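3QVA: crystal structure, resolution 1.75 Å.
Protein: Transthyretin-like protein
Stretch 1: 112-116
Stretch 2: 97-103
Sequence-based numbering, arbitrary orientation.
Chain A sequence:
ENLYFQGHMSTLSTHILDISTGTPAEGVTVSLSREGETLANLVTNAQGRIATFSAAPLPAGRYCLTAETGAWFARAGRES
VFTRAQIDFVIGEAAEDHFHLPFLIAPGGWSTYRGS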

# COMPACT_ATOMS: atom_id res chain seq x y z
N THR A 112 -0.73 4.04 5.01
CA THR A 112 -1.10 3.80 6.38
C THR A 112 -2.35 2.93 6.43
O THR A 112 -3.03 2.75 5.42
CB THR A 112 -1.32 5.13 7.14
OG1 THR A 112 -1.48 4.86 8.54
CG2 THR A 112 -2.56 5.87 6.62
N TYR A 113 -2.63 2.39 7.60
CA TYR A 113 -3.83 1.60 7.81
C TYR A 113 -4.09 1.53 9.31
O TYR A 113 -3.24 1.88 10.11
CB TYR A 113 -3.68 0.19 7.20
CG TYR A 113 -2.57 -0.65 7.80
CD1 TYR A 113 -2.83 -1.50 8.86
CD2 TYR A 113 -1.26 -0.61 7.30
CE1 TYR A 113 -1.83 -2.28 9.43
CE2 TYR A 113 -0.25 -1.39 7.87
CZ TYR A 113 -0.56 -2.23 8.93
OH TYR A 113 0.40 -3.02 9.53
N ARG A 114 -5.28 1.08 9.69
CA ARG A 114 -5.50 0.77 11.08
C ARG A 114 -5.07 -0.66 11.37
O ARG A 114 -5.68 -1.62 10.87
CB ARG A 114 -6.95 1.00 11.51
CG ARG A 114 -7.11 0.73 12.99
CD ARG A 114 -8.45 1.12 13.51
NE ARG A 114 -8.43 1.17 14.97
CZ ARG A 114 -9.39 1.71 15.71
NH1 ARG A 114 -10.45 2.25 15.13
NH2 ARG A 114 -9.28 1.71 17.03
N GLY A 115 -4.01 -0.79 12.16
CA GLY A 115 -3.44 -2.08 12.49
C GLY A 115 -4.00 -2.65 13.78
O GLY A 115 -5.09 -2.25 14.22
N SER A 116 -3.25 -3.57 14.37
CA SER A 116 -3.61 -4.27 15.61
C SER A 116 -4.68 -5.34 15.36
O SER A 116 -4.34 -6.48 15.04
CB SER A 116 -4.06 -3.29 16.72
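Stretch 2 (97-103) DHFHLPF

Stretch 2 runs back along the C-terminal tail in a broadly antiparallel sense, the end-to-end directions lying 136° apart. Its backbone is extended nearly throughout, with strand at Phe99 and His100, while stretch 1 leaves its strand after Tyr113 and continues as loop, extended through Arg114 and Gly115, to a positive phi (76°) at Ser116. The register places Thr112 by Phe103 (CA to CA 5.0 Å), Arg114 by Leu101 (CA to CA 5.2 Å) and Gly115 by His100 (CA to CA 5.2 Å), and the contact buries 491 Å² in all.

Three direct hydrogen bonds accompany this register, and each ends on a backbone carbonyl of stretch 2. Gly115 N donates to His100 O at 2.8 Å, joining main chain to main chain. Thr112 OG1, on a t rotamer, gives its proton to Pro102 O at 2.7 Å; proline has no amide hydrogen to offer, but its carbonyl still serves. Arg114 NH2 reaches His98 O at 3.2 Å and nearly straight, with an angle of 171° at the hydrogen.

One water bridges the two stretches. Its oxygen donates to His98 O (3.1 Å) and Gly115 O (2.7 Å) and accepts from His100 N (2.8 Å) and Arg114 NE (3.3 Å), so all four of its hydrogen-bonding positions are used.

Two contacts use ring faces, that of Arg114 on Phe99 and that of Pro102 CG on Tyr113. Arg114 stretches out with chi1 to chi3 all t, and its guanidinium lies on the Phe99 ring, planes 18° apart and CZ 3.9 Å from the ring centroid. The face thus makes a cation-pi contact while the edge remains free to bond His98 O. Pro102 CG sits over the Tyr113 ring, 4.1 Å from its centroid, in a CH-pi contact.

Gly115 allows close approach: an ideal CB there would point toward stretch 2 and fall 3.1 Å from His100 CD2, a tight fit.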

# COMPACT_ATOMS: atom_id res chain seq x y z
N ASP A 97 -10.67 0.37 21.07
CA ASP A 97 -9.76 0.66 22.17
C ASP A 97 -8.47 1.31 21.67
O ASP A 97 -8.39 2.53 21.53
CB ASP A 97 -9.45 -0.61 22.97
N HIS A 98 -7.46 0.49 21.37
CA HIS A 98 -6.15 0.97 20.97
C HIS A 98 -6.11 1.36 19.49
O HIS A 98 -6.67 0.66 18.64
CB HIS A 98 -5.08 -0.08 21.28
CG HIS A 98 -3.68 0.39 21.01
ND1 HIS A 98 -3.07 1.36 21.78
CD2 HIS A 98 -2.78 0.03 20.07
CE1 HIS A 98 -1.85 1.58 21.32
NE2 HIS A 98 -1.65 0.78 20.28
N PHE A 99 -5.45 2.47 19.19
CA PHE A 99 -5.19 2.87 17.82
C PHE A 99 -3.73 2.58 17.50
O PHE A 99 -2.83 3.18 18.09
CB PHE A 99 -5.49 4.35 17.60
CG PHE A 99 -6.95 4.68 17.51
CD1 PHE A 99 -7.74 4.72 18.66
CD2 PHE A 99 -7.53 4.99 16.28
CE1 PHE A 99 -9.09 5.03 18.58
CE2 PHE A 99 -8.88 5.31 16.20
CZ PHE A 99 -9.67 5.33 17.34
N HIS A 100 -3.51 1.65 16.59
CA HIS A 100 -2.17 1.40 16.07
C HIS A 100 -2.21 1.82 14.61
O HIS A 100 -2.92 1.22 13.81
CB HIS A 100 -1.79 -0.07 16.22
CG HIS A 100 -0.40 -0.38 15.76
ND1 HIS A 100 0.72 0.22 16.30
CD2 HIS A 100 0.05 -1.24 14.81
CE1 HIS A 100 1.80 -0.24 15.70
NE2 HIS A 100 1.42 -1.13 14.79
N LEU A 101 -1.45 2.85 14.27
CA LEU A 101 -1.49 3.44 12.93
C LEU A 101 -0.10 3.47 12.31
O LEU A 101 0.62 4.47 12.46
CB LEU A 101 -2.11 4.84 12.98
CG LEU A 101 -3.53 5.00 13.56
CD1 LEU A 101 -3.91 6.46 13.67
CD2 LEU A 101 -4.57 4.25 12.74
N PRO A 102 0.30 2.38 11.63
CA PRO A 102 1.63 2.31 11.04
C PRO A 102 1.81 3.18 9.81
O PRO A 102 0.82 3.60 9.19
CB PRO A 102 1.77 0.82 10.65
CG PRO A 102 0.70 0.11 11.44
CD PRO A 102 -0.41 1.10 11.51
N PHE A 103 3.07 3.45 9.48
CA PHE A 103 3.48 4.10 8.24
C PHE A 103 4.36 3.11 7.48
O PHE A 103 5.40 2.70 7.99
CB PHE A 103 4.36 5.33 8.53
CG PHE A 103 3.64 6.49 9.18
CD1 PHE A 103 3.20 7.56 8.42
CD2 PHE A 103 3.45 6.52 10.56
CE1 PHE A 103 2.56 8.66 9.00
CE2 PHE A 103 2.80 7.61 11.17
CZ PHE A 103 2.36 8.68 10.38
O HOH W 1 -5.56 -0.18 15.84